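Local coordinates for protein alginate lyase, family PL7 (Zobellia galactanivorans, PDB 3ZPY) that probably cleaves the algal polysaccharide alginate by beta-elimination, this chain being the catalytic domain of a longer enzyme, at residues I17-G22 against D48-T53; G22-S27 against K61-L66; A88-D93 against S213-K218; T96-W101 against K185-G190. All blocks are in the same frame, centred on the assembly; numbering follows the deposited sequence.

From the N terminus, strand 15-21 opens interaction 1, which closes on 48-53 and joins one sheet of the beta sandwich to the edge of the other. Interaction 2 shares Gly22 with it and packs the loop after strand 15-21 on the turn after strand 58-63, so the two contacts cross along the chain, their centres about 10 Å apart. Both are complete before interaction 3, which closes a long loop by joining 88-93, ahead of strand 96-107, to 213-218 at the start of strand 216-219. Interaction 4, pairing neighbouring strands 96-107 and 182-189, lies within this span and touches interaction 3 through His97 and Trp90; interactions 1 and 4 lie on opposite sides of the chain's centre.

Interaction 1: I17-G22 against D48-T53; sequences INSFIG and DNYFYT
Tyr50 and Phe51, which both face Asp47 in a classic beta bulge, turn their side chains onto strand 15-21 at a place where the two sheets of the sandwich pack against each other. Tyr50 makes the largest contribution to the contact. Its CG lies anti to the carbonyl carbon (chi1 -59°), and the ring beyond it passes Phe20 and brings its hydroxyl to Gly22. There Tyr50 OH donates to Gly22 O at 2.7 Å, approaching from above the carbonyl plane, 39° out of it. At the backbone angles of Gly22 a CB would press on the carbonyl O of Ile21, which calls for glycine here. Phe20 CB sits over one face of the Tyr50 ring, 3.7 Å from CZ and offset toward the rim, a CH-pi contact; Asn49 CB covers the centre of the opposite face. The Phe20 ring itself leads away to Tyr30 and Leu66, and its plane is turned 39° from that of Tyr50. Beside the ring's root, Ser19 OG lies 3.7 Å from Tyr50 CB, while its hydrogen bond goes to Tyr45. An alanine at Tyr50 would probably leave Gly22 O without its hydroxyl donor and open a gap between Phe20 CB and Asn49 CB. Farther along, Ile17 crosses Phe51 at about a right angle, with Ile17 CD1 4.1 Å from Phe51 CZ. The contact thus joins strand 15-21 of one sheet to the edge strand 51-53 of the other, in the two-sheet beta jelly roll of PL7 alginate lyases.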
loop_
_atom_site.group_PDB
_atom_site.type_symbol
_atom_site.label_atom_id
_atom_site.label_comp_id
_atom_site.label_asym_id
_atom_site.label_seq_id
_atom_site.Cartn_x
_atom_site.Cartn_y
_atom_site.Cartn_z
ATOM N N ILE A 17 -5.620 -4.801 -9.544
ATOM C CA ILE A 17 -4.150 -4.649 -9.565
ATOM C C ILE A 17 -3.773 -3.342 -10.257
ATOM O O ILE A 17 -4.011 -3.191 -11.455
ATOM C CB ILE A 17 -3.493 -5.834 -10.286
ATOM C CG1 ILE A 17 -3.809 -7.113 -9.570
ATOM C CG2 ILE A 17 -1.971 -5.661 -10.261
ATOM C CD1 ILE A 17 -3.447 -8.326 -10.453
ATOM N N ASN A 18 -3.188 -2.423 -9.422
ATOM C CA ASN A 18 -2.598 -1.153 -9.934
ATOM C C ASN A 18 -1.127 -1.414 -10.328
ATOM O O ASN A 18 -0.357 -1.889 -9.511
ATOM C CB ASN A 18 -2.579 -0.029 -8.880
ATOM C CG ASN A 18 -3.886 0.232 -8.163
ATOM O OD1 ASN A 18 -4.997 0.150 -8.708
ATOM N ND2 ASN A 18 -3.745 0.627 -6.953
ATOM N N SER A 19 -0.745 -1.257 -11.612
ATOM C CA SER A 19 0.609 -1.521 -12.031
ATOM C C SER A 19 0.967 -0.703 -13.206
ATOM O O SER A 19 0.198 0.233 -13.629
ATOM C CB SER A 19 0.816 -3.038 -12.246
ATOM O OG SER A 19 2.179 -3.362 -12.319
ATOM N N PHE A 20 2.160 -0.949 -13.740
ATOM C CA PHE A 20 2.674 -0.185 -14.868
ATOM C C PHE A 20 2.979 -1.129 -16.029
ATOM O O PHE A 20 3.199 -2.336 -15.792
ATOM C CB PHE A 20 4.024 0.495 -14.492
ATOM C CG PHE A 20 3.856 1.762 -13.703
ATOM C CD1 PHE A 20 3.639 1.712 -12.332
ATOM C CD2 PHE A 20 3.916 3.033 -14.361
ATOM C CE1 PHE A 20 3.383 2.876 -11.611
ATOM C CE2 PHE A 20 3.668 4.183 -13.608
ATOM C CZ PHE A 20 3.469 4.110 -12.238
ATOM N N ILE A 21 3.024 -0.573 -17.230
ATOM C CA ILE A 21 3.609 -1.275 -18.339
ATOM C C ILE A 21 4.833 -0.524 -18.844
ATOM O O ILE A 21 4.962 0.684 -18.598
ATOM C CB ILE A 21 2.588 -1.560 -19.467
ATOM C CG1 ILE A 21 2.182 -0.302 -20.233
ATOM C CG2 ILE A 21 1.415 -2.398 -18.972
ATOM C CD1 ILE A 21 1.466 -0.641 -21.544
ATOM N N GLY A 22 5.697 -1.236 -19.564
ATOM C CA GLY A 22 6.900 -0.643 -20.147
ATOM C C GLY A 22 8.057 -0.827 -19.202
ATOM O O GLY A 22 7.866 -1.179 -18.022
ATOM N N ASP A 48 8.532 -9.078 -14.062
ATOM C CA ASP A 48 9.610 -9.013 -13.077
ATOM C C ASP A 48 10.066 -7.653 -12.733
ATOM O O ASP A 48 10.731 -7.496 -11.711
ATOM C CB ASP A 48 10.838 -9.776 -13.653
ATOM C CG ASP A 48 10.662 -11.274 -13.643
ATOM O OD1 ASP A 48 9.553 -11.758 -13.168
ATOM O OD2 ASP A 48 11.596 -11.999 -14.159
ATOM N N ASN A 49 9.643 -6.628 -13.501
ATOM C CA ASN A 49 10.054 -5.294 -13.121
ATOM C C ASN A 49 9.157 -4.742 -11.969
ATOM O O ASN A 49 9.532 -3.798 -11.285
ATOM C CB ASN A 49 9.932 -4.328 -14.271
ATOM C CG ASN A 49 11.061 -4.475 -15.309
ATOM O OD1 ASN A 49 10.790 -4.504 -16.510
ATOM N ND2 ASN A 49 12.249 -4.756 -14.841
ATOM N N TYR A 50 7.923 -5.283 -11.847
ATOM C CA TYR A 50 6.860 -4.662 -11.004
ATOM C C TYR A 50 6.121 -5.571 -10.038
ATOM O O TYR A 50 5.794 -5.170 -8.922
ATOM C CB TYR A 50 5.771 -4.014 -11.888
ATOM C CG TYR A 50 6.311 -2.944 -12.820
ATOM C CD1 TYR A 50 7.086 -1.850 -12.330
ATOM C CD2 TYR A 50 6.135 -3.062 -14.198
ATOM C CE1 TYR A 50 7.581 -0.937 -13.231
ATOM C CE2 TYR A 50 6.627 -2.139 -15.106
ATOM C CZ TYR A 50 7.372 -1.077 -14.626
ATOM O OH TYR A 50 7.847 -0.127 -15.503
ATOM N N PHE A 51 5.743 -6.745 -10.525
ATOM C CA PHE A 51 4.713 -7.545 -9.875
ATOM C C PHE A 51 4.978 -8.978 -10.256
ATOM O O PHE A 51 4.697 -9.380 -11.410
ATOM C CB PHE A 51 3.293 -7.082 -10.363
ATOM C CG PHE A 51 2.154 -7.851 -9.690
ATOM C CD1 PHE A 51 1.726 -7.522 -8.397
ATOM C CD2 PHE A 51 1.509 -8.867 -10.372
ATOM C CE1 PHE A 51 0.671 -8.204 -7.813
ATOM C CE2 PHE A 51 0.452 -9.518 -9.797
ATOM C CZ PHE A 51 0.027 -9.201 -8.542
ATOM N N TYR A 52 5.484 -9.776 -9.273
ATOM C CA TYR A 52 5.975 -11.097 -9.610
ATOM C C TYR A 52 5.954 -11.960 -8.389
ATOM O O TYR A 52 5.739 -11.503 -7.288
ATOM C CB TYR A 52 7.363 -11.032 -10.308
ATOM C CG TYR A 52 8.470 -10.437 -9.470
ATOM C CD1 TYR A 52 9.203 -11.280 -8.635
ATOM C CD2 TYR A 52 8.732 -9.065 -9.458
ATOM C CE1 TYR A 52 10.234 -10.776 -7.837
ATOM C CE2 TYR A 52 9.730 -8.507 -8.614
ATOM C CZ TYR A 52 10.471 -9.425 -7.840
ATOM O OH TYR A 52 11.441 -8.948 -7.024
ATOM N N THR A 53 6.268 -13.230 -8.608
ATOM C CA THR A 53 6.275 -14.181 -7.453
ATOM C C THR A 53 7.458 -15.136 -7.496
ATOM O O THR A 53 7.956 -15.442 -8.611
ATOM C CB THR A 53 4.926 -14.967 -7.333
ATOM O OG1 THR A 53 4.938 -15.729 -6.135
ATOM C CG2 THR A 53 4.687 -15.852 -8.547
#

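Interaction 2: G22-S27 against K61-L66; sequences GSPGSS and KCYRGL
The type II beta turn from Tyr63 to Leu66, at the end of strand 58-63, receives the 22-27 loop through Pro24, Gly25 and Ser26. Pro24 lies on the Tyr63 ring. Its CB stands 3.6 Å from the ring centroid and only 6° off the normal, which defines a CH-pi contact over the centre of the face, and Pro24 CG comes within 3.5 Å of Tyr63 CZ. The phenol oxygen is engaged elsewhere, in a hydrogen bond to Asn49 O. Leu66 meets the backbone of the loop: its CG is anti to the backbone N (chi1 -172°), and CD1 comes to 3.6 Å from Gly25 N and 3.8 Å from Pro24 CA. At the turn itself Leu66 N bonds back to Tyr63 O at 3.1 Å, with Gly65 at positive phi in the third position, and Gly65 O is directed at the loop. Ser26 CA meets that oxygen at 3.5 Å in a CA-H...O contact with an angle of 156° at the hydrogen. Backbone bonds join Gly25 to Gly67 and Ser26 to Ser69 just beyond, but the direct contact between the two segments rests on close apolar packing of proline carbons on the ring and one weak CA-H...O contact.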
loop_
_atom_site.group_PDB
_atom_site.type_symbol
_atom_site.label_atom_id
_atom_site.label_comp_id
_atom_site.label_asym_id
_atom_site.label_seq_id
_atom_site.Cartn_x
_atom_site.Cartn_y
_atom_site.Cartn_z
ATOM N N GLY A 22 5.697 -1.236 -19.564
ATOM C CA GLY A 22 6.900 -0.643 -20.147
ATOM C C GLY A 22 8.057 -0.827 -19.202
ATOM O O GLY A 22 7.866 -1.179 -18.022
ATOM N N SER A 23 9.263 -0.626 -19.712
ATOM C CA SER A 23 10.463 -0.685 -18.873
ATOM C C SER A 23 10.415 0.397 -17.781
ATOM O O SER A 23 9.886 1.463 -18.023
ATOM C CB SER A 23 11.725 -0.517 -19.664
ATOM O OG SER A 23 11.773 -1.518 -20.612
ATOM N N PRO A 24 10.970 0.113 -16.596
ATOM C CA PRO A 24 10.946 1.167 -15.574
ATOM C C PRO A 24 11.651 2.464 -16.045
ATOM O O PRO A 24 12.768 2.448 -16.561
ATOM C CB PRO A 24 11.630 0.552 -14.376
ATOM C CG PRO A 24 11.381 -0.911 -14.560
ATOM C CD PRO A 24 11.438 -1.175 -16.042
ATOM N N GLY A 25 11.020 3.602 -15.799
ATOM C CA GLY A 25 11.532 4.824 -16.320
ATOM C C GLY A 25 10.456 5.879 -16.218
ATOM O O GLY A 25 9.343 5.596 -15.867
ATOM N N SER A 26 10.787 7.113 -16.564
ATOM C CA SER A 26 9.818 8.213 -16.413
ATOM C C SER A 26 8.662 8.091 -17.424
ATOM O O SER A 26 7.607 8.688 -17.204
ATOM C CB SER A 26 10.528 9.553 -16.560
ATOM O OG SER A 26 11.217 9.496 -17.777
ATOM N N SER A 27 8.868 7.289 -18.490
ATOM C CA SER A 27 7.852 7.125 -19.548
ATOM C C SER A 27 6.975 5.856 -19.398
ATOM O O SER A 27 6.063 5.650 -20.242
ATOM C CB SER A 27 8.511 7.087 -20.921
ATOM O OG SER A 27 9.060 5.796 -21.207
ATOM N N LYS A 61 7.239 -4.086 -6.802
ATOM C CA LYS A 61 8.479 -3.313 -6.992
ATOM C C LYS A 61 8.097 -1.984 -7.743
ATOM O O LYS A 61 7.505 -2.050 -8.862
ATOM C CB LYS A 61 9.465 -4.195 -7.893
ATOM C CG LYS A 61 10.844 -3.604 -7.942
ATOM C CD LYS A 61 11.840 -4.513 -8.626
ATOM C CE LYS A 61 13.229 -3.966 -8.607
ATOM N NZ LYS A 61 14.187 -4.986 -9.090
ATOM N N CYS A 62 8.412 -0.875 -7.092
ATOM C CA CYS A 62 8.041 0.444 -7.652
ATOM C C CYS A 62 9.244 1.358 -7.583
ATOM O O CYS A 62 10.082 1.229 -6.681
ATOM C CB CYS A 62 6.770 0.975 -6.883
ATOM S SG CYS A 62 6.046 2.423 -7.647
ATOM N N TYR A 63 9.327 2.295 -8.514
ATOM C CA TYR A 63 10.567 3.025 -8.704
ATOM C C TYR A 63 10.326 4.505 -8.516
ATOM O O TYR A 63 9.277 5.016 -8.927
ATOM C CB TYR A 63 11.161 2.821 -10.144
ATOM C CG TYR A 63 11.399 1.372 -10.453
ATOM C CD1 TYR A 63 10.312 0.522 -10.768
ATOM C CD2 TYR A 63 12.723 0.865 -10.511
ATOM C CE1 TYR A 63 10.472 -0.817 -11.009
ATOM C CE2 TYR A 63 12.902 -0.522 -10.779
ATOM C CZ TYR A 63 11.775 -1.296 -11.121
ATOM O OH TYR A 63 11.957 -2.658 -11.307
ATOM N N ARG A 64 11.296 5.166 -7.888
ATOM C CA ARG A 64 11.322 6.641 -7.841
ATOM C C ARG A 64 11.180 7.153 -9.272
ATOM O O ARG A 64 11.844 6.661 -10.217
ATOM C CB ARG A 64 12.742 7.015 -7.340
ATOM C CG ARG A 64 12.979 8.524 -7.097
ATOM C CD ARG A 64 14.420 8.709 -6.614
ATOM N NE ARG A 64 14.666 10.038 -6.016
ATOM C CZ ARG A 64 15.266 11.058 -6.620
ATOM N NH1 ARG A 64 15.535 11.043 -7.921
ATOM N NH2 ARG A 64 15.589 12.136 -5.915
ATOM N N GLY A 65 10.281 8.148 -9.457
ATOM C CA GLY A 65 10.153 8.795 -10.797
ATOM C C GLY A 65 9.427 7.926 -11.833
ATOM O O GLY A 65 9.378 8.345 -12.956
ATOM N N LEU A 66 8.913 6.722 -11.448
ATOM C CA LEU A 66 8.244 5.852 -12.375
ATOM C C LEU A 66 7.011 6.566 -12.927
ATOM O O LEU A 66 6.117 7.007 -12.179
ATOM C CB LEU A 66 7.854 4.602 -11.672
ATOM C CG LEU A 66 7.274 3.415 -12.503
ATOM C CD1 LEU A 66 8.280 2.922 -13.559
ATOM C CD2 LEU A 66 6.744 2.235 -11.653
#

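Interaction 3: A88-D93 against S213-K218; sequences ASWTGD and SENYFK
One carbonyl oxygen, Trp90 O, is gripped twice by the same residue: Asn215 N donates to it at 2.9 Å and Asn215 ND2 at 3.0 Å. The backbone bond is the straighter (161° at the hydrogen, against 140° for the amide). Trp90 N returns a bond to Asn215 O at 2.9 Å, completing an antiparallel hydrogen-bonded pair, and Glu214 shares the position facing Trp90, which makes a G1 beta bulge. Trp90 CG takes the crowded position between backbone N and carbonyl carbon (chi1 46°), and its indole comes back over Asn215. Asn215 CB lies over the six-membered ring, 3.6 Å from its centroid, in a CH-pi contact, and Asn215 O lies over the five-membered ring on the same face. Trp90 CZ2 in turn sits over one face of the Phe217 ring, 3.5 Å from CE2. On the solvent side Ser89 OG is linked through one water to Glu214 N and through another to Glu214 OE1, the second water 2.7 Å from each. An alanine at Trp90 would probably keep the backbone pair but cost Glu81 one of its donors, the indole N-H, and open a gap over Asn215 CB and Phe217. Tyr216, Phe217 and Lys218 begin the YFKxGxYxQ signature of PL7 lyases, on a strand set between strands 76-83 and 117-125. Ile124 of the latter packs on Trp90, while the indole stacks with His97 of strand 96-107, so this loop meets both sheets.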
loop_
_atom_site.group_PDB
_atom_site.type_symbol
_atom_site.label_atom_id
_atom_site.label_comp_id
_atom_site.label_asym_id
_atom_site.label_seq_id
_atom_site.Cartn_x
_atom_site.Cartn_y
_atom_site.Cartn_z
ATOM N N ALA A 88 -14.980 -2.014 -3.396
ATOM C CA ALA A 88 -15.230 -2.082 -1.927
ATOM C C ALA A 88 -15.513 -0.694 -1.369
ATOM O O ALA A 88 -14.815 0.240 -1.742
ATOM C CB ALA A 88 -14.070 -2.674 -1.214
ATOM N N SER A 89 -16.467 -0.614 -0.453
ATOM C CA SER A 89 -16.819 0.616 0.177
ATOM C C SER A 89 -17.564 0.277 1.458
ATOM O O SER A 89 -18.669 -0.256 1.430
ATOM C CB SER A 89 -17.747 1.410 -0.764
ATOM O OG SER A 89 -18.207 2.639 -0.178
ATOM N N TRP A 90 -16.922 0.514 2.589
ATOM C CA TRP A 90 -17.494 0.099 3.870
ATOM C C TRP A 90 -17.204 1.091 4.948
ATOM O O TRP A 90 -16.427 2.060 4.755
ATOM C CB TRP A 90 -16.959 -1.309 4.252
ATOM C CG TRP A 90 -15.455 -1.481 4.073
ATOM C CD1 TRP A 90 -14.802 -2.142 3.034
ATOM C CD2 TRP A 90 -14.418 -1.004 4.970
ATOM N NE1 TRP A 90 -13.443 -2.100 3.224
ATOM C CE2 TRP A 90 -13.152 -1.400 4.387
ATOM C CE3 TRP A 90 -14.426 -0.344 6.175
ATOM C CZ2 TRP A 90 -11.918 -1.071 4.981
ATOM C CZ3 TRP A 90 -13.214 -0.008 6.787
ATOM C CH2 TRP A 90 -11.961 -0.361 6.209
ATOM N N THR A 91 -17.897 0.934 6.061
ATOM C CA THR A 91 -18.020 2.018 7.071
ATOM C C THR A 91 -17.225 1.670 8.366
ATOM O O THR A 91 -17.438 0.627 8.994
ATOM C CB THR A 91 -19.497 2.256 7.353
ATOM O OG1 THR A 91 -20.099 2.765 6.151
ATOM C CG2 THR A 91 -19.686 3.305 8.394
ATOM N N GLY A 92 -16.368 2.554 8.792
ATOM C CA GLY A 92 -15.445 2.307 9.889
ATOM C C GLY A 92 -16.070 2.220 11.276
ATOM O O GLY A 92 -15.365 1.711 12.187
ATOM N N ASP A 93 -17.307 2.697 11.465
ATOM C CA ASP A 93 -18.006 2.491 12.749
ATOM C C ASP A 93 -19.320 1.670 12.608
ATOM O O ASP A 93 -20.230 1.796 13.426
ATOM C CB ASP A 93 -18.189 3.873 13.449
ATOM C CG ASP A 93 -18.996 4.876 12.614
ATOM O OD1 ASP A 93 -19.410 4.519 11.501
ATOM O OD2 ASP A 93 -19.209 6.048 13.101
ATOM N N SER A 213 -18.073 6.467 6.311
ATOM C CA SER A 213 -18.344 5.606 5.170
ATOM C C SER A 213 -17.311 5.720 4.061
ATOM O O SER A 213 -16.373 6.545 4.105
ATOM C CB SER A 213 -19.742 5.932 4.638
ATOM O OG SER A 213 -19.790 7.246 4.085
ATOM N N GLU A 214 -17.410 4.752 3.157
ATOM C CA GLU A 214 -16.708 4.795 1.853
ATOM C C GLU A 214 -15.189 4.520 1.949
ATOM O O GLU A 214 -14.380 5.106 1.236
ATOM C CB GLU A 214 -16.992 6.072 1.046
ATOM C CG GLU A 214 -18.481 6.322 0.802
ATOM C CD GLU A 214 -18.606 7.369 -0.256
ATOM O OE1 GLU A 214 -18.561 6.997 -1.468
ATOM O OE2 GLU A 214 -18.648 8.549 0.103
ATOM N N ASN A 215 -14.830 3.541 2.797
ATOM C CA ASN A 215 -13.459 3.055 2.967
ATOM C C ASN A 215 -13.214 1.806 2.155
ATOM O O ASN A 215 -14.107 1.004 1.873
ATOM C CB ASN A 215 -13.155 2.759 4.432
ATOM C CG ASN A 215 -13.367 3.956 5.317
ATOM O OD1 ASN A 215 -12.588 4.960 5.281
ATOM N ND2 ASN A 215 -14.508 3.933 6.035
ATOM N N TYR A 216 -11.939 1.622 1.870
ATOM C CA TYR A 216 -11.478 0.336 1.327
ATOM C C TYR A 216 -9.990 0.129 1.643
ATOM O O TYR A 216 -9.259 1.099 1.940
ATOM C CB TYR A 216 -11.649 0.238 -0.182
ATOM C CG TYR A 216 -11.009 1.321 -1.013
ATOM C CD1 TYR A 216 -11.659 2.536 -1.245
ATOM C CD2 TYR A 216 -9.736 1.131 -1.569
ATOM C CE1 TYR A 216 -11.094 3.540 -2.089
ATOM C CE2 TYR A 216 -9.172 2.111 -2.371
ATOM C CZ TYR A 216 -9.807 3.288 -2.607
ATOM O OH TYR A 216 -9.225 4.233 -3.475
ATOM N N PHE A 217 -9.583 -1.148 1.684
ATOM C CA PHE A 217 -8.191 -1.434 1.916
ATOM C C PHE A 217 -7.372 -1.363 0.606
ATOM O O PHE A 217 -7.888 -1.650 -0.482
ATOM C CB PHE A 217 -8.058 -2.863 2.457
ATOM C CG PHE A 217 -8.530 -2.981 3.876
ATOM C CD1 PHE A 217 -7.863 -2.313 4.898
ATOM C CD2 PHE A 217 -9.627 -3.768 4.171
ATOM C CE1 PHE A 217 -8.291 -2.481 6.225
ATOM C CE2 PHE A 217 -10.065 -3.947 5.503
ATOM C CZ PHE A 217 -9.359 -3.323 6.514
ATOM N N LYS A 218 -6.085 -1.053 0.798
ATOM C CA LYS A 218 -5.072 -1.231 -0.309
ATOM C C LYS A 218 -3.875 -1.868 0.305
ATOM O O LYS A 218 -3.563 -1.638 1.492
ATOM C CB LYS A 218 -4.697 0.037 -1.049
ATOM C CG LYS A 218 -5.839 0.890 -1.524
ATOM C CD LYS A 218 -5.355 1.937 -2.542
ATOM C CE LYS A 218 -5.189 1.348 -3.892
ATOM N NZ LYS A 218 -4.338 2.038 -4.854
HETATM O O HOH W 1 -19.531 2.936 2.331
HETATM O O HOH W 2 -18.686 4.369 -2.145
#

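Interaction 4: T96-W101 against K185-G190; sequences THTMEW and KLVYSG
His97 CG lies anti to the carbonyl carbon, beside the backbone N (chi1 -58°), and ND1 of the ring beyond reaches the same Tyr188 O as that N; Ser189 OG, anti to its own backbone N (chi1 -177°), is directed at Thr96. These residues belong to adjacent antiparallel strands in one sheet of the jelly-roll sandwich, with segment axes 4.7 Å apart and running at 170°. Tyr188 O takes two donors from His97, the backbone N at 3.1 Å and ND1 at 3.3 Å, which reach it from opposite faces of the carbonyl plane; the ND1 bond would help fix the rotation of the imidazole. Thr96 OG1 and Ser189 OG share a hydrogen bond of 2.8 Å. Met99 and Leu186 form the next hydrogen-bonded pair, with two bonds of 2.9 Å.

On the face carrying Thr98, Glu100, Lys185 and Val187, aliphatic stems do the packing. Lys185 CG touches Thr98 CG2 at 3.7 Å and runs alongside Glu100, but its NZ stays 5.4 Å from Glu100 OE2 and makes a cation-pi contact with Phe196. The other face, with His97, Met99, Leu186 and Tyr188, turns to the sandwich interior, where Phe217 and Ile124 of the opposite sheet cover it. There Leu186 CB abuts the edge of the Trp101 ring, 3.7 Å from CZ3, and Met99 CE lies over one face of that indole, offset toward the rim.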
loop_
_atom_site.group_PDB
_atom_site.type_symbol
_atom_site.label_atom_id
_atom_site.label_comp_id
_atom_site.label_asym_id
_atom_site.label_seq_id
_atom_site.Cartn_x
_atom_site.Cartn_y
_atom_site.Cartn_z
ATOM N N THR A 96 -16.916 -4.698 11.763
ATOM C CA THR A 96 -15.496 -4.774 12.030
ATOM C C THR A 96 -14.800 -5.196 10.727
ATOM O O THR A 96 -15.200 -6.141 10.077
ATOM C CB THR A 96 -15.219 -5.781 13.122
ATOM O OG1 THR A 96 -15.739 -5.323 14.345
ATOM C CG2 THR A 96 -13.674 -6.016 13.355
ATOM N N HIS A 97 -13.738 -4.464 10.371
ATOM C CA HIS A 97 -13.168 -4.571 9.017
ATOM C C HIS A 97 -11.739 -4.705 9.127
ATOM O O HIS A 97 -11.054 -3.894 9.769
ATOM C CB HIS A 97 -13.460 -3.219 8.282
ATOM C CG HIS A 97 -14.934 -2.925 8.222
ATOM N ND1 HIS A 97 -15.597 -2.097 9.090
ATOM C CD2 HIS A 97 -15.903 -3.565 7.478
ATOM C CE1 HIS A 97 -16.928 -2.179 8.835
ATOM N NE2 HIS A 97 -17.113 -3.048 7.863
ATOM N N THR A 98 -11.224 -5.849 8.593
ATOM C CA THR A 98 -9.790 -6.276 8.878
ATOM C C THR A 98 -9.037 -6.666 7.612
ATOM O O THR A 98 -9.617 -7.352 6.747
ATOM C CB THR A 98 -9.838 -7.530 9.800
ATOM O OG1 THR A 98 -10.587 -7.204 10.987
ATOM C CG2 THR A 98 -8.472 -8.002 10.261
ATOM N N MET A 99 -7.774 -6.228 7.541
ATOM C CA MET A 99 -6.899 -6.768 6.544
ATOM C C MET A 99 -5.752 -7.360 7.249
ATOM O O MET A 99 -5.135 -6.726 8.095
ATOM C CB MET A 99 -6.421 -5.684 5.572
ATOM C CG MET A 99 -5.429 -6.238 4.566
ATOM S SD MET A 99 -5.038 -5.036 3.227
ATOM C CE MET A 99 -4.160 -3.722 4.128
ATOM N N GLU A 100 -5.481 -8.659 6.954
ATOM C CA GLU A 100 -4.257 -9.332 7.487
ATOM C C GLU A 100 -3.325 -9.667 6.331
ATOM O O GLU A 100 -3.756 -10.092 5.263
ATOM C CB GLU A 100 -4.639 -10.596 8.187
ATOM C CG GLU A 100 -5.407 -10.339 9.475
ATOM C CD GLU A 100 -5.976 -11.584 10.102
ATOM O OE1 GLU A 100 -6.959 -12.058 9.494
ATOM O OE2 GLU A 100 -5.437 -12.062 11.076
ATOM N N TRP A 101 -2.037 -9.417 6.553
ATOM C CA TRP A 101 -1.024 -9.785 5.546
ATOM C C TRP A 101 0.289 -9.931 6.194
ATOM O O TRP A 101 0.607 -9.264 7.189
ATOM C CB TRP A 101 -0.978 -8.727 4.417
ATOM C CG TRP A 101 -0.445 -7.357 4.675
ATOM C CD1 TRP A 101 0.683 -6.828 4.027
ATOM C CD2 TRP A 101 -0.932 -6.303 5.541
ATOM N NE1 TRP A 101 0.906 -5.559 4.427
ATOM C CE2 TRP A 101 -0.037 -5.161 5.342
ATOM C CE3 TRP A 101 -2.013 -6.164 6.391
ATOM C CZ2 TRP A 101 -0.255 -3.936 6.033
ATOM C CZ3 TRP A 101 -2.211 -4.961 7.064
ATOM C CH2 TRP A 101 -1.322 -3.887 6.916
ATOM N N LYS A 185 -2.010 -6.805 11.057
ATOM C CA LYS A 185 -3.464 -6.853 11.134
ATOM C C LYS A 185 -3.930 -5.407 11.275
ATOM O O LYS A 185 -3.649 -4.777 12.304
ATOM C CB LYS A 185 -3.896 -7.745 12.300
ATOM C CG LYS A 185 -5.423 -7.888 12.422
ATOM C CD LYS A 185 -5.854 -8.970 13.400
ATOM C CE LYS A 185 -5.494 -8.717 14.817
ATOM N NZ LYS A 185 -6.198 -9.587 15.828
ATOM N N LEU A 186 -4.661 -4.915 10.288
ATOM C CA LEU A 186 -5.152 -3.505 10.248
ATOM C C LEU A 186 -6.659 -3.576 10.390
ATOM O O LEU A 186 -7.349 -4.252 9.603
ATOM C CB LEU A 186 -4.713 -2.933 8.927
ATOM C CG LEU A 186 -5.019 -1.448 8.746
ATOM C CD1 LEU A 186 -4.316 -0.621 9.809
ATOM C CD2 LEU A 186 -4.613 -1.025 7.325
ATOM N N VAL A 187 -7.172 -2.948 11.441
ATOM C CA VAL A 187 -8.595 -3.070 11.820
ATOM C C VAL A 187 -9.163 -1.659 11.808
ATOM O O VAL A 187 -8.579 -0.752 12.369
ATOM C CB VAL A 187 -8.774 -3.720 13.169
ATOM C CG1 VAL A 187 -10.273 -3.898 13.447
ATOM C CG2 VAL A 187 -8.117 -5.160 13.209
ATOM N N TYR A 188 -10.377 -1.541 11.291
ATOM C CA TYR A 188 -11.183 -0.319 11.408
ATOM C C TYR A 188 -12.511 -0.799 11.976
ATOM O O TYR A 188 -13.226 -1.550 11.314
ATOM C CB TYR A 188 -11.390 0.312 9.985
ATOM C CG TYR A 188 -11.768 1.787 9.965
ATOM C CD1 TYR A 188 -12.020 2.557 11.133
ATOM C CD2 TYR A 188 -11.778 2.449 8.745
ATOM C CE1 TYR A 188 -12.389 3.943 11.046
ATOM C CE2 TYR A 188 -12.115 3.841 8.631
ATOM C CZ TYR A 188 -12.373 4.569 9.792
ATOM O OH TYR A 188 -12.716 5.948 9.629
ATOM N N SER A 189 -12.787 -0.376 13.228
ATOM C CA SER A 189 -13.958 -0.887 13.966
ATOM C C SER A 189 -14.283 0.080 15.033
ATOM O O SER A 189 -13.383 0.609 15.712
ATOM C CB SER A 189 -13.642 -2.287 14.581
ATOM O OG SER A 189 -14.815 -2.784 15.240
ATOM N N GLY A 190 -15.561 0.374 15.182
ATOM C CA GLY A 190 -15.959 1.314 16.239
ATOM C C GLY A 190 -15.457 2.754 16.080
ATOM O O GLY A 190 -15.431 3.496 17.020
#